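Local coordinates for type II secretion system protein C (PDB 2I6V) that probably takes part, as a component of the type II secretion system, in exporting proteins such as cholera toxin through the outer membrane, at residues Y21-G26 against I35-G40; D41-L46 against L72-D77. All coordinates share one frame; numbering follows the deposited sequence.

Contact 1 (Y21-G26 against I35-G40); sequences YRVSPG and IGLQDG
A two-pronged salt bridge from Arg22 to Asp39, beside one backbone bond, ties the end of strand 17-25 to the loop between helix 29-34 and strand 42-46. CG of Arg22 stands anti to the backbone N (chi1 -167°), and from there to NE the chain is extended, which carries the guanidinium across to the loop. It meets the carboxylate end-on: NH1 of Arg22 is 2.9 Å from OD1 of Asp39, and NH2 is 2.9 Å from OD2. Both oxygens lie close to the guanidinium plane, yet the nitrogens approach from above the carboxylate, the two planes being 52° apart. CA of Gly40 sits 3.6 Å above the centre of the guanidinium, over one face. Next to this salt bridge, Gly40 N donates to Val23 O at 2.8 Å. A water donates to OD1 of Asp39 and is also hydrogen-bonded to OG of Ser24, so OD1 has two partners. On the buried side, CG1 of Val23 touches CD1 of Leu37 at 4.2 Å, and Phe32 of helix 29-34 packs against both residues. Gly40 has positive phi (87°) and begins the Gly-Asp pair that leads into the next strand, a recurrent feature of PDZ domains.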
# COMPACT_ATOMS: atom_id res chain seq x y z
N TYR A 21 4.96 -5.65 1.57
CA TYR A 21 4.17 -5.44 2.79
C TYR A 21 2.86 -6.22 2.76
O TYR A 21 2.09 -6.12 1.80
CB TYR A 21 3.89 -3.95 3.03
CG TYR A 21 5.17 -3.18 3.21
CD1 TYR A 21 5.63 -2.87 4.49
CD2 TYR A 21 5.93 -2.81 2.12
CE1 TYR A 21 6.83 -2.19 4.66
CE2 TYR A 21 7.13 -2.13 2.27
CZ TYR A 21 7.57 -1.82 3.55
OH TYR A 21 8.76 -1.15 3.69
N ARG A 22 2.62 -7.01 3.80
CA ARG A 22 1.35 -7.69 3.95
C ARG A 22 0.27 -6.67 4.25
O ARG A 22 0.44 -5.81 5.12
CB ARG A 22 1.39 -8.69 5.10
CG ARG A 22 0.20 -9.64 5.11
CD ARG A 22 0.12 -10.38 6.45
NE ARG A 22 -0.98 -11.35 6.49
CZ ARG A 22 -2.26 -11.04 6.65
NH1 ARG A 22 -2.63 -9.75 6.78
NH2 ARG A 22 -3.18 -12.00 6.66
N VAL A 23 -0.84 -6.79 3.54
CA VAL A 23 -1.99 -5.92 3.74
C VAL A 23 -2.97 -6.48 4.78
O VAL A 23 -3.34 -7.66 4.72
CB VAL A 23 -2.76 -5.77 2.40
CG1 VAL A 23 -4.15 -5.21 2.62
CG2 VAL A 23 -1.96 -4.94 1.40
N SER A 24 -3.38 -5.62 5.72
CA SER A 24 -4.44 -5.93 6.68
C SER A 24 -5.48 -4.82 6.60
O SER A 24 -5.20 -3.73 6.13
CB SER A 24 -3.89 -6.00 8.12
OG SER A 24 -2.98 -7.09 8.28
N PRO A 25 -6.70 -5.10 7.08
CA PRO A 25 -7.73 -4.06 7.04
C PRO A 25 -7.32 -2.78 7.78
O PRO A 25 -6.67 -2.83 8.83
CB PRO A 25 -8.92 -4.73 7.75
CG PRO A 25 -8.70 -6.21 7.49
CD PRO A 25 -7.20 -6.36 7.63
N GLY A 26 -7.68 -1.63 7.20
CA GLY A 26 -7.47 -0.36 7.85
C GLY A 26 -8.57 -0.08 8.86
O GLY A 26 -9.38 -0.96 9.22
N ILE A 35 -12.31 -0.22 -2.10
CA ILE A 35 -11.16 -0.18 -3.01
C ILE A 35 -10.72 -1.57 -3.46
O ILE A 35 -9.88 -1.70 -4.35
CB ILE A 35 -9.95 0.61 -2.42
CG1 ILE A 35 -9.36 -0.11 -1.21
CG2 ILE A 35 -10.31 2.06 -2.05
CD1 ILE A 35 -8.23 0.68 -0.57
N GLY A 36 -11.30 -2.60 -2.85
CA GLY A 36 -11.11 -3.97 -3.31
C GLY A 36 -9.89 -4.66 -2.75
O GLY A 36 -9.37 -5.58 -3.38
N LEU A 37 -9.43 -4.24 -1.58
CA LEU A 37 -8.34 -4.96 -0.93
C LEU A 37 -8.85 -6.19 -0.20
O LEU A 37 -10.04 -6.28 0.14
CB LEU A 37 -7.61 -4.05 0.07
CG LEU A 37 -6.67 -3.00 -0.53
CD1 LEU A 37 -6.14 -2.10 0.57
CD2 LEU A 37 -5.53 -3.71 -1.26
N GLN A 38 -7.95 -7.14 0.04
CA GLN A 38 -8.27 -8.33 0.81
C GLN A 38 -7.15 -8.57 1.80
O GLN A 38 -5.98 -8.34 1.48
CB GLN A 38 -8.45 -9.53 -0.12
CG GLN A 38 -9.64 -9.37 -1.06
CD GLN A 38 -9.91 -10.60 -1.90
OE1 GLN A 38 -9.25 -11.62 -1.75
NE2 GLN A 38 -10.89 -10.50 -2.80
N ASP A 39 -7.52 -9.00 3.00
CA ASP A 39 -6.54 -9.32 4.02
C ASP A 39 -5.54 -10.32 3.43
O ASP A 39 -5.93 -11.28 2.76
CB ASP A 39 -7.20 -9.92 5.26
CG ASP A 39 -6.19 -10.27 6.34
OD1 ASP A 39 -5.54 -9.34 6.83
OD2 ASP A 39 -6.05 -11.47 6.68
N GLY A 40 -4.25 -10.09 3.68
CA GLY A 40 -3.21 -10.98 3.16
C GLY A 40 -2.71 -10.67 1.75
O GLY A 40 -1.81 -11.35 1.25
O HOH W 1 -4.36 -9.01 9.56

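Contact 2 (D41-L46 against L72-D77)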
# COMPACT_ATOMS: atom_id res chain seq x y z
N ASP A 41 -3.28 -9.66 1.10
CA ASP A 41 -2.72 -9.19 -0.17
C ASP A 41 -1.28 -8.76 0.09
O ASP A 41 -0.95 -8.32 1.19
CB ASP A 41 -3.47 -7.98 -0.68
CG ASP A 41 -4.78 -8.32 -1.35
OD1 ASP A 41 -5.02 -9.51 -1.64
OD2 ASP A 41 -5.55 -7.37 -1.62
N MET A 42 -0.43 -8.86 -0.93
CA MET A 42 0.95 -8.38 -0.80
C MET A 42 1.16 -7.08 -1.55
O MET A 42 1.11 -7.05 -2.77
CB MET A 42 1.95 -9.43 -1.32
CG MET A 42 2.23 -10.55 -0.33
SD MET A 42 3.06 -9.93 1.15
CE MET A 42 4.52 -9.21 0.41
N ALA A 43 1.43 -6.00 -0.82
CA ALA A 43 1.62 -4.70 -1.45
C ALA A 43 3.06 -4.57 -1.90
O ALA A 43 3.99 -4.83 -1.13
CB ALA A 43 1.29 -3.59 -0.48
N VAL A 44 3.25 -4.19 -3.16
CA VAL A 44 4.60 -4.16 -3.71
C VAL A 44 5.00 -2.80 -4.28
O VAL A 44 6.19 -2.49 -4.39
CB VAL A 44 4.80 -5.26 -4.77
CG1 VAL A 44 4.59 -6.63 -4.14
CG2 VAL A 44 3.83 -5.07 -5.93
N ALA A 45 4.02 -1.98 -4.64
CA ALA A 45 4.34 -0.64 -5.14
C ALA A 45 3.29 0.37 -4.72
O ALA A 45 2.14 0.02 -4.44
CB ALA A 45 4.48 -0.66 -6.65
N LEU A 46 3.70 1.64 -4.69
CA LEU A 46 2.81 2.75 -4.39
C LEU A 46 3.05 3.81 -5.45
O LEU A 46 4.18 4.26 -5.63
CB LEU A 46 3.14 3.29 -2.99
CG LEU A 46 2.22 4.31 -2.35
CD1 LEU A 46 0.76 3.88 -2.46
CD2 LEU A 46 2.62 4.49 -0.87
N LEU A 72 -2.07 1.62 -5.20
CA LEU A 72 -1.30 0.61 -4.50
C LEU A 72 -1.33 -0.64 -5.37
O LEU A 72 -2.40 -1.14 -5.70
CB LEU A 72 -1.95 0.33 -3.15
CG LEU A 72 -1.29 -0.61 -2.15
CD1 LEU A 72 0.03 -0.04 -1.64
CD2 LEU A 72 -2.25 -0.83 -0.99
N THR A 73 -0.15 -1.13 -5.76
CA THR A 73 -0.08 -2.35 -6.55
C THR A 73 0.01 -3.51 -5.58
O THR A 73 0.90 -3.54 -4.73
CB THR A 73 1.15 -2.37 -7.47
OG1 THR A 73 1.12 -1.24 -8.35
CG2 THR A 73 1.18 -3.66 -8.30
N VAL A 74 -0.91 -4.47 -5.70
CA VAL A 74 -0.86 -5.64 -4.81
C VAL A 74 -0.75 -6.94 -5.61
O VAL A 74 -1.15 -6.99 -6.77
CB VAL A 74 -2.08 -5.73 -3.88
CG1 VAL A 74 -2.20 -4.46 -3.03
CG2 VAL A 74 -3.36 -5.99 -4.68
N GLU A 75 -0.22 -7.97 -4.96
CA GLU A 75 -0.14 -9.30 -5.54
C GLU A 75 -1.10 -10.21 -4.78
O GLU A 75 -1.08 -10.25 -3.55
CB GLU A 75 1.28 -9.83 -5.44
CG GLU A 75 1.60 -10.98 -6.37
CD GLU A 75 3.10 -11.12 -6.57
OE1 GLU A 75 3.79 -11.49 -5.60
OE2 GLU A 75 3.59 -10.85 -7.69
N ARG A 76 -1.93 -10.94 -5.53
CA ARG A 76 -2.94 -11.81 -4.96
C ARG A 76 -3.05 -13.02 -5.88
O ARG A 76 -3.28 -12.87 -7.08
CB ARG A 76 -4.29 -11.07 -4.86
CG ARG A 76 -5.41 -11.89 -4.24
CD ARG A 76 -6.76 -11.20 -4.45
NE ARG A 76 -6.74 -9.87 -3.87
CZ ARG A 76 -7.59 -8.90 -4.19
NH1 ARG A 76 -8.53 -9.11 -5.11
NH2 ARG A 76 -7.48 -7.70 -3.61
N ASP A 77 -2.85 -14.20 -5.32
CA ASP A 77 -2.88 -15.45 -6.10
C ASP A 77 -1.94 -15.39 -7.31
O ASP A 77 -2.27 -15.86 -8.41
CB ASP A 77 -4.32 -15.78 -6.51
CG ASP A 77 -5.26 -15.84 -5.33
OD1 ASP A 77 -4.85 -16.35 -4.26
OD2 ASP A 77 -6.42 -15.39 -5.47
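Val44 and Ala45 together face Thr73, forming a classic beta bulge in the antiparallel pairing of strands 42-46 and 69-76. Thr73 O accepts from Val44 N at 2.9 Å and, weakly, from Ala45 N at 3.5 Å. The extra residue fits because Val44 has nearly helical psi (-23°), and the register shifts by one between Ala43-Val74 and Ala45-Thr73. CG2 of Val44 lies 3.8 Å from CG2 of Thr73, while OG1 of Thr73 is hydrogen-bonded to Asp82 on strand 79-86. On the buried face, CD1 of Leu72 reaches CB of Ala43 at 3.9 Å and CD1 of Leu46 at 4.1 Å. At the other end of the ladder, beyond the hydrogen-bonded pair Met42-Glu75, Arg76 grips Asp41 side-on: its NE is 2.8 Å from OD1 and its NH2 2.8 Å from OD2. A bend at chi3 (-58°) turns the guanidinium toward the Asp41 carboxylate. The two planes are 18° apart, and both oxygens are met on the syn side, somewhat out of the carboxylate plane. Gln38 N also donates to OD2 of Asp41, and NH2 of Arg76 to Gly36 O. The result is a classic bulge in an antiparallel ladder within the sheet of this PDZ domain.

Overall arrangement
The two contacts follow in series along the chain, contact 1 closing at Gly40 just before contact 2 opens at Asp41, and their centres are about 9 Å apart. Both reach the same antiparallel sheet, contact 1 through strand 17-25 and contact 2 through strands 42-46 and 69-76; strand 42-46 lies between the other two. Probable backbone hydrogen bonds join them directly: Tyr21 O to Ala43 N at 2.7 Å, and Val23 N to Asp41 O at 2.8 Å. Loop 35-40 bonds to strand 17-25 in contact 1 and to contact 2 through Gln38 N to Asp41 and Gly36 O to Arg76. Leu37 packs on Val74, which connects the interior sides of both contacts within this compact periplasmic PDZ domain.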